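Local coordinates for Two-component system response regulator/GGDEF domain protein (Aeromonas salmonicida, PDB 3LUF) that probably makes cyclic di-GMP from GTP through a GGDEF domain lying beyond this piece, which comprises two magnesium-binding receiver domains, at residues K4-I9 / G46-V51; V116-L121 / N242-E247; Q124-V129 / P168-V173; L200-I205 / Q220-F225. All blocks are in the same frame, centred on the assembly; numbering follows the deposited sequence.

Contact 1 of 4, residues K4-I9 / G46-V51; sequences KQKILI and GDEYVV
Leu8 CB lies off-centre over the phenol ring of Tyr49, in a CH-pi contact 4.2 Å from the ring centroid and 29° off the normal. At the edge, near the ring plane, the carbonyl carbon of Ile7 lies 3.5 Å from Tyr49 CD1. Lys6 CG, anti to the backbone N (chi1 -161°), comes in obliquely, 3.6 Å from Tyr49 CE1. The ring thus lies against the backbone of strand 6-10, and its OH is hydrogen-bonded to Asp33 on the next strand.

A carboxylate may take up the end of Lys6. In the conformer given, one of two modelled for Glu48, OE1 lies 2.7 Å from Lys6 NZ, but this salt bridge is doubtful because it holds for that copy alone. Two backbone bonds join the segments: Val50 N to Lys6 O (2.8 Å) and Leu8 N to Val51 O (3.2 Å, nearly straight at 168°). At the exposed start, Lys4 folds over the turn, with a weak bond from NZ to Gly46 O, and a water bridges NZ, again weakly, to Val50 O.

In the first receiver domain strand 6-10 lies between strands 31-35 and 49-55. Helix 14-27 packs on Ile7 and Ile9, helix 106-122 on Val50 and Val51, and Leu148 of the second receiver range touches Val50.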
# COMPACT_ATOMS: atom_id res chain seq x y z
N LYS B 4 -17.34 -1.36 -20.92
CA LYS B 4 -17.61 -2.83 -21.12
C LYS B 4 -17.78 -3.52 -19.78
O LYS B 4 -17.13 -3.11 -18.83
CB LYS B 4 -16.43 -3.45 -21.86
CG LYS B 4 -16.43 -3.13 -23.33
CD LYS B 4 -15.28 -2.27 -23.74
CE LYS B 4 -13.98 -3.00 -23.56
NZ LYS B 4 -13.07 -2.66 -24.67
N GLN B 5 -18.64 -4.54 -19.68
CA GLN B 5 -18.87 -5.18 -18.39
C GLN B 5 -18.91 -6.69 -18.51
O GLN B 5 -19.55 -7.36 -17.72
CB GLN B 5 -20.17 -4.65 -17.77
CG GLN B 5 -20.40 -5.05 -16.32
CD GLN B 5 -21.70 -4.51 -15.77
OE1 GLN B 5 -22.34 -5.13 -14.91
NE2 GLN B 5 -22.11 -3.34 -16.27
N LYS B 6 -18.26 -7.22 -19.55
CA LYS B 6 -18.23 -8.67 -19.75
C LYS B 6 -16.78 -9.18 -19.76
O LYS B 6 -15.87 -8.46 -20.18
CB LYS B 6 -18.93 -9.03 -21.06
CG LYS B 6 -19.34 -10.49 -21.14
CD LYS B 6 -20.65 -10.70 -21.87
CE LYS B 6 -20.65 -10.04 -23.23
NZ LYS B 6 -21.71 -10.69 -24.03
N ILE B 7 -16.55 -10.39 -19.25
CA ILE B 7 -15.22 -11.00 -19.43
C ILE B 7 -15.33 -12.33 -20.15
O ILE B 7 -16.39 -12.95 -20.16
CB ILE B 7 -14.40 -11.19 -18.11
CG1 ILE B 7 -15.10 -12.16 -17.17
CG2 ILE B 7 -14.12 -9.81 -17.44
CD1 ILE B 7 -14.18 -13.01 -16.40
N LEU B 8 -14.23 -12.72 -20.78
CA LEU B 8 -14.15 -13.96 -21.55
C LEU B 8 -13.16 -14.87 -20.81
O LEU B 8 -12.06 -14.44 -20.44
CB LEU B 8 -13.60 -13.65 -22.95
CG LEU B 8 -13.34 -14.91 -23.81
CD1 LEU B 8 -14.66 -15.59 -24.07
CD2 LEU B 8 -12.63 -14.56 -25.14
N ILE B 9 -13.54 -16.13 -20.66
CA ILE B 9 -12.66 -17.15 -20.07
C ILE B 9 -12.53 -18.25 -21.10
O ILE B 9 -13.54 -18.75 -21.58
CB ILE B 9 -13.26 -17.72 -18.74
CG1 ILE B 9 -13.40 -16.60 -17.70
CG2 ILE B 9 -12.33 -18.81 -18.15
CD1 ILE B 9 -14.14 -17.08 -16.43
N GLY B 46 -13.25 -7.77 -29.40
CA GLY B 46 -12.60 -6.87 -28.45
C GLY B 46 -13.48 -5.80 -27.82
O GLY B 46 -13.31 -5.46 -26.65
N ASP B 47 -14.45 -5.29 -28.58
CA ASP B 47 -15.30 -4.21 -28.05
C ASP B 47 -16.36 -4.62 -27.03
O ASP B 47 -16.95 -3.75 -26.39
CB ASP B 47 -15.87 -3.30 -29.19
CG ASP B 47 -16.85 -4.03 -30.12
OD1 ASP B 47 -17.49 -5.01 -29.72
OD2 ASP B 47 -17.01 -3.59 -31.29
N GLU B 48 -16.61 -5.92 -26.84
CA GLU B 48 -17.61 -6.35 -25.88
C GLU B 48 -16.97 -6.68 -24.51
O GLU B 48 -17.65 -6.64 -23.49
CB GLU B 48 -18.33 -7.57 -26.42
CG GLU B 48 -19.79 -7.67 -26.04
CD GLU B 48 -20.51 -8.70 -26.90
OE1 GLU B 48 -21.42 -9.39 -26.40
OE2 GLU B 48 -20.14 -8.84 -28.09
N TYR B 49 -15.68 -6.97 -24.51
CA TYR B 49 -15.02 -7.55 -23.31
C TYR B 49 -14.00 -6.66 -22.67
O TYR B 49 -13.17 -6.05 -23.34
CB TYR B 49 -14.37 -8.89 -23.63
CG TYR B 49 -15.37 -9.90 -24.09
CD1 TYR B 49 -16.03 -10.75 -23.18
CD2 TYR B 49 -15.71 -10.00 -25.45
CE1 TYR B 49 -16.96 -11.68 -23.61
CE2 TYR B 49 -16.65 -10.92 -25.88
CZ TYR B 49 -17.26 -11.76 -24.97
OH TYR B 49 -18.18 -12.67 -25.42
N VAL B 50 -14.07 -6.59 -21.34
CA VAL B 50 -13.04 -5.92 -20.55
C VAL B 50 -11.67 -6.58 -20.73
O VAL B 50 -10.63 -5.91 -20.92
CB VAL B 50 -13.44 -5.94 -19.05
CG1 VAL B 50 -12.39 -5.24 -18.21
CG2 VAL B 50 -14.79 -5.26 -18.84
N VAL B 51 -11.67 -7.92 -20.67
CA VAL B 51 -10.43 -8.70 -20.68
C VAL B 51 -10.82 -10.14 -20.91
O VAL B 51 -11.96 -10.53 -20.66
CB VAL B 51 -9.73 -8.57 -19.29
CG1 VAL B 51 -10.64 -9.17 -18.21
CG2 VAL B 51 -8.27 -9.13 -19.27
O HOH W 1 -10.74 -3.51 -22.41

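Contact 2 of 4, residues V116-L121 / N242-E247; sequences VHRLYL and NLEALE
Helices 116-121 and 242-247 come no nearer than 11.8 Å between their short axes, at an angle of 72°, and it is Arg118 that spans the gap to Leu243 and Glu247. Each belongs to the last helix of a receiver domain, so the contact joins two domains of the CheY-like alpha/beta fold, each with a five-stranded parallel sheet. The two segments are a clear example of helices bridged by a long side chain rather than by close packing.

Arg118 and Glu247 reach toward each other tip to tip in an end-on, bidentate salt bridge. NH1 donates to Glu247 OE2 at 2.9 Å and NH2 to OE1 at 3.0 Å, both nearly straight. Guanidinium and carboxylate planes are only 19° apart. OE2 uses its syn lone pair, whereas OE1 is met on its syn side by a donor lifted from the carboxylate plane.

The long arm is set by torsions: CG stands anti to the backbone N (chi1 -165°), and the chain then bends at chi2 and chi3. Within its own helix, Arg118 NE is hydrogen-bonded to Asn122 OD1, a further bond, which helps limit rotation of the group. Leu243 packs its CB over one face of the guanidinium, toward the rim, 3.7 Å from NH1. Leu121 CD1 approaches the carboxylate at a slant, 3.8 Å from Glu247 OE1.

Glu244 lies too far for a direct ion pair with this arginine, and a water in the guanidinium plane links the two, accepting from Arg118 NH2 at 3.0 Å and donating to Glu244 OE2 at 2.6 Å.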
# COMPACT_ATOMS: atom_id res chain seq x y z
N VAL B 116 -9.76 -8.74 -12.19
CA VAL B 116 -10.78 -8.38 -13.21
C VAL B 116 -11.76 -7.34 -12.68
O VAL B 116 -12.29 -6.51 -13.44
CB VAL B 116 -11.53 -9.61 -13.82
CG1 VAL B 116 -10.49 -10.52 -14.54
CG2 VAL B 116 -12.35 -10.37 -12.74
N HIS B 117 -12.00 -7.39 -11.38
CA HIS B 117 -12.82 -6.38 -10.71
C HIS B 117 -12.13 -5.01 -10.82
O HIS B 117 -12.75 -4.01 -11.19
CB HIS B 117 -13.08 -6.83 -9.27
CG HIS B 117 -13.83 -5.85 -8.43
ND1 HIS B 117 -15.19 -5.61 -8.57
CD2 HIS B 117 -13.43 -5.11 -7.37
CE1 HIS B 117 -15.58 -4.75 -7.65
NE2 HIS B 117 -14.53 -4.43 -6.91
N ARG B 118 -10.84 -4.96 -10.54
CA ARG B 118 -10.09 -3.76 -10.70
C ARG B 118 -10.05 -3.29 -12.15
O ARG B 118 -10.21 -2.09 -12.44
CB ARG B 118 -8.66 -4.06 -10.19
CG ARG B 118 -7.78 -2.92 -9.93
CD ARG B 118 -8.25 -2.08 -8.73
NE ARG B 118 -8.98 -0.92 -9.21
CZ ARG B 118 -9.90 -0.27 -8.50
NH1 ARG B 118 -10.47 0.81 -9.01
NH2 ARG B 118 -10.23 -0.68 -7.26
N LEU B 119 -9.81 -4.21 -13.09
CA LEU B 119 -9.74 -3.79 -14.50
C LEU B 119 -11.06 -3.19 -14.96
O LEU B 119 -11.06 -2.19 -15.67
CB LEU B 119 -9.40 -4.98 -15.43
CG LEU B 119 -7.97 -5.49 -15.25
CD1 LEU B 119 -7.81 -6.83 -16.05
CD2 LEU B 119 -6.88 -4.52 -15.68
N TYR B 120 -12.17 -3.75 -14.51
CA TYR B 120 -13.47 -3.17 -14.83
C TYR B 120 -13.59 -1.73 -14.29
O TYR B 120 -13.96 -0.79 -15.02
CB TYR B 120 -14.64 -4.02 -14.30
CG TYR B 120 -15.91 -3.24 -14.43
CD1 TYR B 120 -16.58 -3.19 -15.65
CD2 TYR B 120 -16.37 -2.40 -13.37
CE1 TYR B 120 -17.72 -2.40 -15.81
CE2 TYR B 120 -17.49 -1.60 -13.55
CZ TYR B 120 -18.16 -1.62 -14.75
OH TYR B 120 -19.25 -0.84 -14.93
N LEU B 121 -13.31 -1.57 -13.00
CA LEU B 121 -13.43 -0.23 -12.37
C LEU B 121 -12.51 0.82 -12.97
O LEU B 121 -12.87 2.01 -13.11
CB LEU B 121 -13.21 -0.33 -10.87
CG LEU B 121 -14.28 -1.06 -10.07
CD1 LEU B 121 -13.81 -1.26 -8.63
CD2 LEU B 121 -15.68 -0.36 -10.12
N ASN B 242 -4.42 2.10 -3.70
CA ASN B 242 -4.83 3.50 -3.53
C ASN B 242 -6.21 3.79 -4.11
O ASN B 242 -7.02 4.54 -3.50
CB ASN B 242 -3.77 4.46 -4.09
CG ASN B 242 -2.60 4.58 -3.15
OD1 ASN B 242 -1.63 3.83 -3.24
ND2 ASN B 242 -2.76 5.43 -2.15
N LEU B 243 -6.48 3.19 -5.25
CA LEU B 243 -7.84 3.30 -5.85
C LEU B 243 -8.90 2.65 -4.97
O LEU B 243 -9.99 3.19 -4.75
CB LEU B 243 -7.88 2.79 -7.30
CG LEU B 243 -6.99 3.50 -8.31
CD1 LEU B 243 -7.07 2.81 -9.66
CD2 LEU B 243 -7.31 4.99 -8.44
N GLU B 244 -8.59 1.47 -4.43
CA GLU B 244 -9.52 0.82 -3.51
C GLU B 244 -9.77 1.68 -2.26
O GLU B 244 -10.90 1.82 -1.82
CB GLU B 244 -8.97 -0.56 -3.14
CG GLU B 244 -9.63 -1.19 -1.93
CD GLU B 244 -10.70 -2.16 -2.29
OE1 GLU B 244 -11.29 -2.76 -1.36
OE2 GLU B 244 -10.97 -2.36 -3.51
N ALA B 245 -8.72 2.28 -1.71
CA ALA B 245 -8.89 3.14 -0.52
C ALA B 245 -9.80 4.31 -0.83
O ALA B 245 -10.62 4.70 0.02
CB ALA B 245 -7.53 3.64 -0.01
N LEU B 246 -9.66 4.89 -2.02
CA LEU B 246 -10.57 5.98 -2.41
C LEU B 246 -12.03 5.53 -2.47
O LEU B 246 -12.95 6.33 -2.21
CB LEU B 246 -10.16 6.59 -3.76
CG LEU B 246 -8.93 7.49 -3.76
CD1 LEU B 246 -8.59 7.86 -5.17
CD2 LEU B 246 -9.09 8.78 -2.93
N GLU B 247 -12.25 4.27 -2.81
CA GLU B 247 -13.62 3.77 -2.98
C GLU B 247 -14.22 3.29 -1.66
O GLU B 247 -15.45 3.24 -1.52
CB GLU B 247 -13.62 2.58 -3.97
CG GLU B 247 -13.33 3.03 -5.40
CD GLU B 247 -12.64 1.99 -6.27
OE1 GLU B 247 -12.42 0.84 -5.81
OE2 GLU B 247 -12.34 2.34 -7.43
O HOH W 2 -9.93 -3.26 -5.75

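Contact 3 of 4, residues Q124-V129 / P168-V173; sequences QIEVLV and PAIRLV
A single water joins Glu126, Ala169 and Arg171, and three groups grip it. It accepts from Glu126 N at 2.9 Å and from Arg171 NE at 3.0 Å, while it donates to Ala169 O at 2.7 Å. The water thus bridges Glu126 N and Ala169 O, which do not bond directly.

The guanidinium of Arg171, its NE bonded to the water, lies flat against Ile125, whose CG1 sits over the centre of one face, 3.9 Å above it. The two side chains cross at about a right angle. Arg171 CG takes the crowded position between backbone N and carbonyl carbon (chi1 72°), which puts it 3.7 Å from Ile125 CG2.

The backbones join in the parallel sheet of the second receiver domain, where strand 126-130 is flanked by strands 150-154 and 172-176. Arg171 N, just ahead of the latter, bonds to Glu126 O at 2.9 Å, and Leu128 N to Leu172 O at 2.8 Å. Between them Leu172 N is buried without a partner. On one side of the sheet Val127 CG1 packs on Leu172 CB, the two chains pointing the same way, and helix 232-248 covers Leu172 through Val239. On the other, Leu128 CB meets Ile170 CG2 under helix 157-166. Glu126 turns its OE2 to Ala169 CB, 3.5 Å away, and its OE1 is hydrogen-bonded to His152 NE2 on the neighbouring strand.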
# COMPACT_ATOMS: atom_id res chain seq x y z
N GLN B 124 -13.13 3.65 -15.90
CA GLN B 124 -13.72 4.98 -15.74
C GLN B 124 -12.95 5.87 -14.78
O GLN B 124 -13.48 6.89 -14.29
CB GLN B 124 -15.21 4.89 -15.39
CG GLN B 124 -15.53 4.66 -13.97
CD GLN B 124 -16.96 5.03 -13.62
OE1 GLN B 124 -17.24 5.47 -12.49
NE2 GLN B 124 -17.89 4.84 -14.58
N ILE B 125 -11.70 5.49 -14.51
CA ILE B 125 -10.86 6.24 -13.57
C ILE B 125 -9.75 6.98 -14.31
O ILE B 125 -9.09 6.41 -15.16
CB ILE B 125 -10.28 5.29 -12.48
CG1 ILE B 125 -11.42 4.73 -11.63
CG2 ILE B 125 -9.22 6.03 -11.63
CD1 ILE B 125 -11.01 3.64 -10.58
N GLU B 126 -9.58 8.26 -14.01
CA GLU B 126 -8.51 9.08 -14.61
C GLU B 126 -7.37 9.31 -13.60
O GLU B 126 -7.61 9.63 -12.43
CB GLU B 126 -9.06 10.44 -15.08
CG GLU B 126 -10.17 10.27 -16.11
CD GLU B 126 -10.71 11.61 -16.60
OE1 GLU B 126 -9.88 12.45 -17.01
OE2 GLU B 126 -11.95 11.80 -16.61
N VAL B 127 -6.16 9.07 -14.08
CA VAL B 127 -4.96 9.23 -13.27
C VAL B 127 -3.94 10.10 -13.99
O VAL B 127 -4.01 10.28 -15.20
CB VAL B 127 -4.35 7.87 -12.92
CG1 VAL B 127 -5.38 6.98 -12.28
CG2 VAL B 127 -3.68 7.22 -14.19
N LEU B 128 -2.98 10.64 -13.23
CA LEU B 128 -2.00 11.55 -13.83
C LEU B 128 -0.60 11.11 -13.47
O LEU B 128 -0.31 10.84 -12.29
CB LEU B 128 -2.24 12.98 -13.31
CG LEU B 128 -1.21 14.09 -13.65
CD1 LEU B 128 -1.01 14.26 -15.18
CD2 LEU B 128 -1.57 15.43 -12.98
N VAL B 129 0.28 11.00 -14.47
CA VAL B 129 1.69 10.70 -14.23
C VAL B 129 2.50 11.98 -14.46
O VAL B 129 2.37 12.59 -15.51
CB VAL B 129 2.24 9.59 -15.21
CG1 VAL B 129 3.73 9.33 -14.93
CG2 VAL B 129 1.43 8.31 -15.07
N PRO B 168 -10.79 17.75 -13.75
CA PRO B 168 -11.07 17.59 -12.32
C PRO B 168 -11.48 16.19 -11.88
O PRO B 168 -11.54 15.95 -10.68
CB PRO B 168 -12.23 18.57 -12.06
CG PRO B 168 -12.82 18.86 -13.41
CD PRO B 168 -11.67 18.77 -14.37
N ALA B 169 -11.72 15.27 -12.81
CA ALA B 169 -12.06 13.92 -12.42
C ALA B 169 -10.81 13.11 -12.06
O ALA B 169 -10.96 12.01 -11.51
CB ALA B 169 -12.81 13.21 -13.53
N ILE B 170 -9.62 13.62 -12.39
CA ILE B 170 -8.34 12.89 -12.07
C ILE B 170 -8.37 12.63 -10.56
O ILE B 170 -8.58 13.57 -9.78
CB ILE B 170 -7.09 13.68 -12.48
CG1 ILE B 170 -6.94 13.67 -14.01
CG2 ILE B 170 -5.82 13.10 -11.81
CD1 ILE B 170 -5.92 14.71 -14.58
N ARG B 171 -8.20 11.37 -10.13
CA ARG B 171 -8.29 11.06 -8.70
C ARG B 171 -6.98 10.57 -8.10
O ARG B 171 -6.87 10.38 -6.89
CB ARG B 171 -9.39 10.04 -8.45
CG ARG B 171 -9.07 8.62 -8.93
CD ARG B 171 -10.22 7.71 -8.56
NE ARG B 171 -11.41 8.09 -9.33
CZ ARG B 171 -12.62 7.56 -9.15
NH1 ARG B 171 -12.81 6.66 -8.18
NH2 ARG B 171 -13.64 7.98 -9.91
N LEU B 172 -5.99 10.32 -8.96
CA LEU B 172 -4.73 9.76 -8.45
C LEU B 172 -3.60 10.36 -9.27
O LEU B 172 -3.68 10.44 -10.49
CB LEU B 172 -4.76 8.23 -8.54
CG LEU B 172 -3.39 7.52 -8.39
CD1 LEU B 172 -3.00 7.66 -6.96
CD2 LEU B 172 -3.42 6.06 -8.79
N VAL B 173 -2.58 10.84 -8.57
CA VAL B 173 -1.40 11.43 -9.18
C VAL B 173 -0.18 10.65 -8.72
O VAL B 173 -0.04 10.37 -7.51
CB VAL B 173 -1.19 12.91 -8.78
CG1 VAL B 173 0.01 13.47 -9.57
CG2 VAL B 173 -2.43 13.75 -9.01
O HOH W 3 -13.49 9.22 -13.02
O HOH W 4 -11.36 9.35 -12.00

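Contact 4 of 4, residues L200-I205 / Q220-F225; sequences LAIIGI and QGANDF
Just after Gly221, whose positive phi of 107° ends helix 213-219 in a Schellman motif, Ala222 lays its CB 4.1 Å from Ile202 CG2. Asn223 then reaches back to the start of the other strand: its OD1 accepts from Ile202 N at 2.8 Å, the donor standing well above the plane of the amide carbonyl, and ND2 is held by Lys197 O. CG, anti to the carbonyl carbon (chi1 -58°), lies near Ala201 CA, and chi2 of 59° sets the turn of the amide. Ile202 O receives two weak bonds, from Asn223 N and Asp224 N.

Asp224 O then accepts from Gly204 N at 3.0 Å, nearly straight at the hydrogen. The Asp224 side chain lies beside Ile203. OD1 accepts from Phe225 N and pairs with Arg238 of the second subunit, while OD2 pairs with Arg238 of its own chain, so the buried carboxylate is paired with an arginine from each subunit.

Phe225 brings its CA 3.3 Å from Gly204 O, and its side chain touches Ser214 and Leu218. Strand, helix and strand form the classic right-handed beta-alpha-beta crossover, here the last of the receiver fold.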
# COMPACT_ATOMS: atom_id res chain seq x y z
N LEU B 200 -7.93 13.54 -3.68
CA LEU B 200 -6.90 13.34 -4.68
C LEU B 200 -5.79 12.49 -4.07
O LEU B 200 -5.03 13.01 -3.25
CB LEU B 200 -6.35 14.72 -5.14
CG LEU B 200 -5.32 14.68 -6.27
CD1 LEU B 200 -5.97 14.10 -7.57
CD2 LEU B 200 -4.60 16.03 -6.54
N ALA B 201 -5.67 11.23 -4.49
CA ALA B 201 -4.61 10.35 -3.92
C ALA B 201 -3.28 10.69 -4.59
O ALA B 201 -3.26 11.01 -5.78
CB ALA B 201 -4.95 8.89 -4.13
N ILE B 202 -2.20 10.67 -3.84
CA ILE B 202 -0.90 10.94 -4.42
C ILE B 202 0.03 9.84 -4.02
O ILE B 202 0.11 9.49 -2.83
CB ILE B 202 -0.35 12.27 -3.89
CG1 ILE B 202 -1.25 13.43 -4.33
CG2 ILE B 202 1.16 12.44 -4.26
CD1 ILE B 202 -0.95 14.70 -3.51
N ILE B 203 0.69 9.23 -5.01
CA ILE B 203 1.81 8.32 -4.73
C ILE B 203 3.10 9.03 -5.07
O ILE B 203 3.33 9.44 -6.24
CB ILE B 203 1.73 7.01 -5.56
CG1 ILE B 203 0.36 6.32 -5.33
CG2 ILE B 203 2.91 6.09 -5.19
CD1 ILE B 203 0.05 5.13 -6.33
N GLY B 204 3.95 9.18 -4.07
CA GLY B 204 5.22 9.89 -4.26
C GLY B 204 6.27 8.90 -4.74
O GLY B 204 6.53 7.90 -4.05
N ILE B 205 6.87 9.15 -5.90
CA ILE B 205 7.95 8.31 -6.43
C ILE B 205 9.31 8.94 -6.15
O ILE B 205 9.52 10.13 -6.37
CB ILE B 205 7.78 8.04 -7.95
CG1 ILE B 205 6.40 7.43 -8.22
CG2 ILE B 205 8.90 7.05 -8.41
CD1 ILE B 205 5.98 7.39 -9.72
N GLN B 220 4.24 15.08 4.19
CA GLN B 220 3.59 16.15 3.45
C GLN B 220 2.20 15.81 2.94
O GLN B 220 1.58 16.64 2.29
CB GLN B 220 4.44 16.64 2.30
CG GLN B 220 5.67 17.38 2.75
CD GLN B 220 5.37 18.66 3.52
OE1 GLN B 220 4.35 19.34 3.29
NE2 GLN B 220 6.23 18.98 4.46
N GLY B 221 1.71 14.60 3.20
CA GLY B 221 0.33 14.27 2.83
C GLY B 221 0.16 13.32 1.64
O GLY B 221 -0.99 13.02 1.25
N ALA B 222 1.26 12.82 1.08
CA ALA B 222 1.09 11.77 0.08
C ALA B 222 0.40 10.55 0.72
O ALA B 222 0.62 10.25 1.90
CB ALA B 222 2.43 11.36 -0.52
N ASN B 223 -0.47 9.90 -0.03
CA ASN B 223 -1.14 8.67 0.47
C ASN B 223 -0.18 7.51 0.59
O ASN B 223 -0.36 6.63 1.44
CB ASN B 223 -2.27 8.23 -0.47
CG ASN B 223 -3.34 9.29 -0.69
OD1 ASN B 223 -3.07 10.42 -1.14
ND2 ASN B 223 -4.58 8.92 -0.37
N ASP B 224 0.83 7.48 -0.26
CA ASP B 224 1.66 6.29 -0.42
C ASP B 224 2.98 6.67 -1.08
O ASP B 224 3.18 7.82 -1.53
CB ASP B 224 0.91 5.29 -1.33
CG ASP B 224 1.25 3.83 -1.03
OD1 ASP B 224 2.26 3.54 -0.34
OD2 ASP B 224 0.51 2.96 -1.55
N PHE B 225 3.88 5.69 -1.13
CA PHE B 225 5.19 5.88 -1.76
C PHE B 225 5.51 4.71 -2.66
O PHE B 225 4.96 3.61 -2.47
CB PHE B 225 6.28 5.98 -0.67
CG PHE B 225 6.54 4.67 0.03
CD1 PHE B 225 7.60 3.87 -0.37
CD2 PHE B 225 5.71 4.24 1.05
CE1 PHE B 225 7.84 2.65 0.26
CE2 PHE B 225 5.94 2.99 1.68
CZ PHE B 225 7.03 2.22 1.27

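Overall arrangement
From the N terminus, contact 1 closes first, bringing strand 49-55 back beside strand 6-10 after a helix and the edge strand 31-35 of the first receiver domain. Contact 2 then opens on helix 106-122, which packs against contact 1 through Val116, Leu119 and Tyr120, and it closes only near the C terminus. Its long loop holds almost the whole second receiver domain, with contacts 3 and 4 nested inside in series. Those two share one sheet, since strands 172-176 and 201-207 are neighbours in it. Helix 232-248 touches both, through Leu243 on Ile125 and Leu246 on Ala201, and at 242-247 meets the first domain's last helix.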